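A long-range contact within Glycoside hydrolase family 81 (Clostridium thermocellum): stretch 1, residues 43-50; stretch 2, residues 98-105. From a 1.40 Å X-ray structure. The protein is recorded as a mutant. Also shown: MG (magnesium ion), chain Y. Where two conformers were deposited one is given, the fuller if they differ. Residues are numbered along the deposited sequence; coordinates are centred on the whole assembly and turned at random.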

# COMPACT_ATOMS: atom_id res chain seq x y z
N SER A 43 4.82 3.48 -14.82
CA SER A 43 5.62 3.12 -16.01
C SER A 43 5.58 4.18 -17.13
O SER A 43 6.50 4.25 -17.95
N ILE A 44 4.57 5.04 -17.11
CA ILE A 44 4.53 6.19 -18.01
C ILE A 44 5.77 7.07 -17.87
O ILE A 44 6.29 7.53 -18.89
N LEU A 45 6.25 7.24 -16.64
CA LEU A 45 7.39 8.10 -16.34
C LEU A 45 8.72 7.48 -16.73
O LEU A 45 9.66 8.21 -17.10
N TRP A 46 8.83 6.15 -16.58
CA TRP A 46 10.12 5.48 -16.74
C TRP A 46 10.39 4.97 -18.17
O TRP A 46 11.54 4.85 -18.59
N ASN A 47 9.31 4.62 -18.87
CA ASN A 47 9.38 4.04 -20.20
C ASN A 47 9.03 5.12 -21.24
O ASN A 47 8.27 6.03 -20.95
N GLN A 48 9.59 5.00 -22.45
CA GLN A 48 9.24 5.91 -23.54
C GLN A 48 7.72 6.04 -23.65
O GLN A 48 7.16 7.13 -23.71
N TYR A 49 7.05 4.89 -23.75
CA TYR A 49 5.61 4.83 -23.81
C TYR A 49 5.08 4.45 -22.40
O TYR A 49 5.12 5.29 -21.53
N SER A 50 4.64 3.22 -22.20
CA SER A 50 4.35 2.69 -20.89
C SER A 50 4.36 1.19 -20.97
O SER A 50 4.39 0.61 -22.07
N THR A 98 2.31 7.98 -35.62
CA THR A 98 3.41 7.65 -34.70
C THR A 98 3.70 8.83 -33.77
O THR A 98 4.12 9.89 -34.23
N PHE A 99 3.48 8.64 -32.47
CA PHE A 99 3.84 9.63 -31.47
C PHE A 99 5.20 9.23 -30.91
O PHE A 99 5.47 8.04 -30.80
N PRO A 100 6.03 10.20 -30.52
CA PRO A 100 7.39 9.88 -30.10
C PRO A 100 7.51 9.30 -28.70
O PRO A 100 8.47 8.61 -28.41
N ASP A 101 6.51 9.55 -27.84
CA ASP A 101 6.54 9.09 -26.44
C ASP A 101 5.19 9.36 -25.80
O ASP A 101 4.31 9.95 -26.44
N ALA A 102 5.03 8.93 -24.54
CA ALA A 102 3.91 9.32 -23.70
C ALA A 102 4.51 9.85 -22.43
O ALA A 102 5.37 9.18 -21.80
N ARG A 103 4.03 11.03 -22.01
CA ARG A 103 4.57 11.74 -20.84
C ARG A 103 3.49 12.06 -19.83
O ARG A 103 2.39 12.48 -20.18
N ALA A 104 3.81 11.89 -18.54
CA ALA A 104 2.85 12.28 -17.49
C ALA A 104 2.81 13.80 -17.36
O ALA A 104 3.84 14.44 -17.26
N ASP A 105 1.60 14.33 -17.32
CA ASP A 105 1.33 15.76 -17.19
C ASP A 105 0.82 16.16 -15.80
O ASP A 105 1.15 17.25 -15.30

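What holds the backbones together at the centre of the contact? A magnesium ion does much of it, bound by the carbonyl oxygens Ile44 O and Asn47 O at 2.3 Å, Tyr49 O at 2.4 Å and Ala102 O at 2.2 Å. The ion lets Ile44 O and Ala102 O, two acceptors, lie 3.5 Å apart. Ala102 N donates a nearly straight hydrogen bond to Gln48 O, 2.9 Å away. No side chain of either stretch binds the metal.

How do Gln48 and Tyr49 reach the other stretch when both CA-to-CB bonds point sideways? Gln48 is extended, with chi1 and chi2 both t, and this carries its amide far enough for NE2 to donate to Pro100 O at 2.8 Å. Tyr49 takes chi1 m with chi2 near -70°, bringing its ring alongside the loop: CE1 lies 3.6 Å from Asp101 CA, and the hydroxyl OH donates to Phe99 O at 2.6 Å. That oxygen sits at the ring edge, near its plane, where a phenol hydroxyl can direct its proton.

Which side chains form the apolar end? Ile44 and Ala104 both point toward the opposite stretch. With Ile44 at chi1 m and chi2 t, its CG2 approaches Ala104 N at 3.7 Å and Ala104 CB at 4.3 Å. Leu45 starts away from the strand, but its m, t conformation brings CD2 back to 3.7 Å from Ala104 CB. The small alanine methyl meets both larger side chains.

Where do Asp101 and Arg103 send their charges? They turn to each other. Asp101, at chi1 p, leads its carboxylate away from stretch 1, while Arg103 points away and extends through m, t, t. The result is a salt bridge, Arg103 NE to Asp101 OD2 at 3.0 Å, with a weak hydrogen bond from Arg103 NH2 to the same OD2 at 3.3 Å.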

# COMPACT_ATOMS: atom_id res chain seq x y z
CB SER A 43 5.21 1.77 -16.59
OG SER A 43 3.96 1.84 -17.28
CB ILE A 44 3.28 7.04 -17.79
CG1 ILE A 44 2.00 6.24 -18.02
CG2 ILE A 44 3.28 8.26 -18.70
CD1 ILE A 44 0.75 6.90 -17.48
CB LEU A 45 7.42 8.44 -14.84
CG LEU A 45 6.29 9.34 -14.36
CD1 LEU A 45 6.05 9.14 -12.87
CD2 LEU A 45 6.56 10.80 -14.69
CB TRP A 46 10.20 4.29 -15.76
CG TRP A 46 10.24 4.64 -14.29
CD1 TRP A 46 9.19 4.99 -13.50
CD2 TRP A 46 11.38 4.57 -13.43
NE1 TRP A 46 9.60 5.17 -12.19
CE2 TRP A 46 10.95 4.91 -12.13
CE3 TRP A 46 12.71 4.24 -13.64
CZ2 TRP A 46 11.82 4.91 -11.04
CZ3 TRP A 46 13.57 4.26 -12.56
CH2 TRP A 46 13.12 4.59 -11.28
CB ASN A 47 8.41 2.85 -20.21
CG ASN A 47 8.57 1.95 -21.41
OD1 ASN A 47 9.41 1.04 -21.46
ND2 ASN A 47 7.71 2.18 -22.36
CB GLN A 48 9.85 5.37 -24.83
CG GLN A 48 9.55 6.18 -26.07
CD GLN A 48 10.24 5.64 -27.31
OE1 GLN A 48 10.89 4.60 -27.27
NE2 GLN A 48 10.08 6.33 -28.42
CB TYR A 49 5.17 3.91 -24.97
CG TYR A 49 5.59 4.45 -26.31
CD1 TYR A 49 4.98 5.58 -26.85
CD2 TYR A 49 6.64 3.89 -27.02
CE1 TYR A 49 5.39 6.10 -28.07
CE2 TYR A 49 7.03 4.38 -28.24
CZ TYR A 49 6.42 5.50 -28.75
OH TYR A 49 6.86 6.01 -29.95
CB SER A 50 2.98 3.15 -20.37
OG SER A 50 1.89 2.42 -20.93
CB THR A 98 4.72 7.34 -35.49
OG1 THR A 98 4.48 6.30 -36.44
CG2 THR A 98 5.84 6.90 -34.56
CB PHE A 99 2.81 9.63 -30.35
CG PHE A 99 1.48 10.20 -30.75
CD1 PHE A 99 1.29 11.57 -30.78
CD2 PHE A 99 0.44 9.36 -31.11
CE1 PHE A 99 0.07 12.10 -31.17
CE2 PHE A 99 -0.79 9.88 -31.49
CZ PHE A 99 -0.97 11.26 -31.52
CB PRO A 100 8.10 11.24 -30.15
CG PRO A 100 7.04 12.23 -29.94
CD PRO A 100 5.81 11.66 -30.61
CB ASP A 101 7.67 9.75 -25.64
CG ASP A 101 7.61 11.27 -25.61
OD1 ASP A 101 6.53 11.86 -25.46
OD2 ASP A 101 8.69 11.90 -25.65
CB ALA A 102 3.01 8.15 -23.43
CB ARG A 103 5.23 13.03 -21.26
CG ARG A 103 6.49 12.80 -22.09
CD ARG A 103 7.09 14.07 -22.66
NE ARG A 103 8.36 13.76 -23.32
CZ ARG A 103 9.58 13.89 -22.78
NH1 ARG A 103 9.76 14.34 -21.53
NH2 ARG A 103 10.64 13.54 -23.49
CB ALA A 104 3.22 11.66 -16.15
CB ASP A 105 0.31 16.15 -18.28
CG ASP A 105 0.12 17.65 -18.41
OD1 ASP A 105 1.03 18.33 -18.91
OD2 ASP A 105 -0.96 18.12 -18.02
MG MG Y . 6.37 7.28 -21.18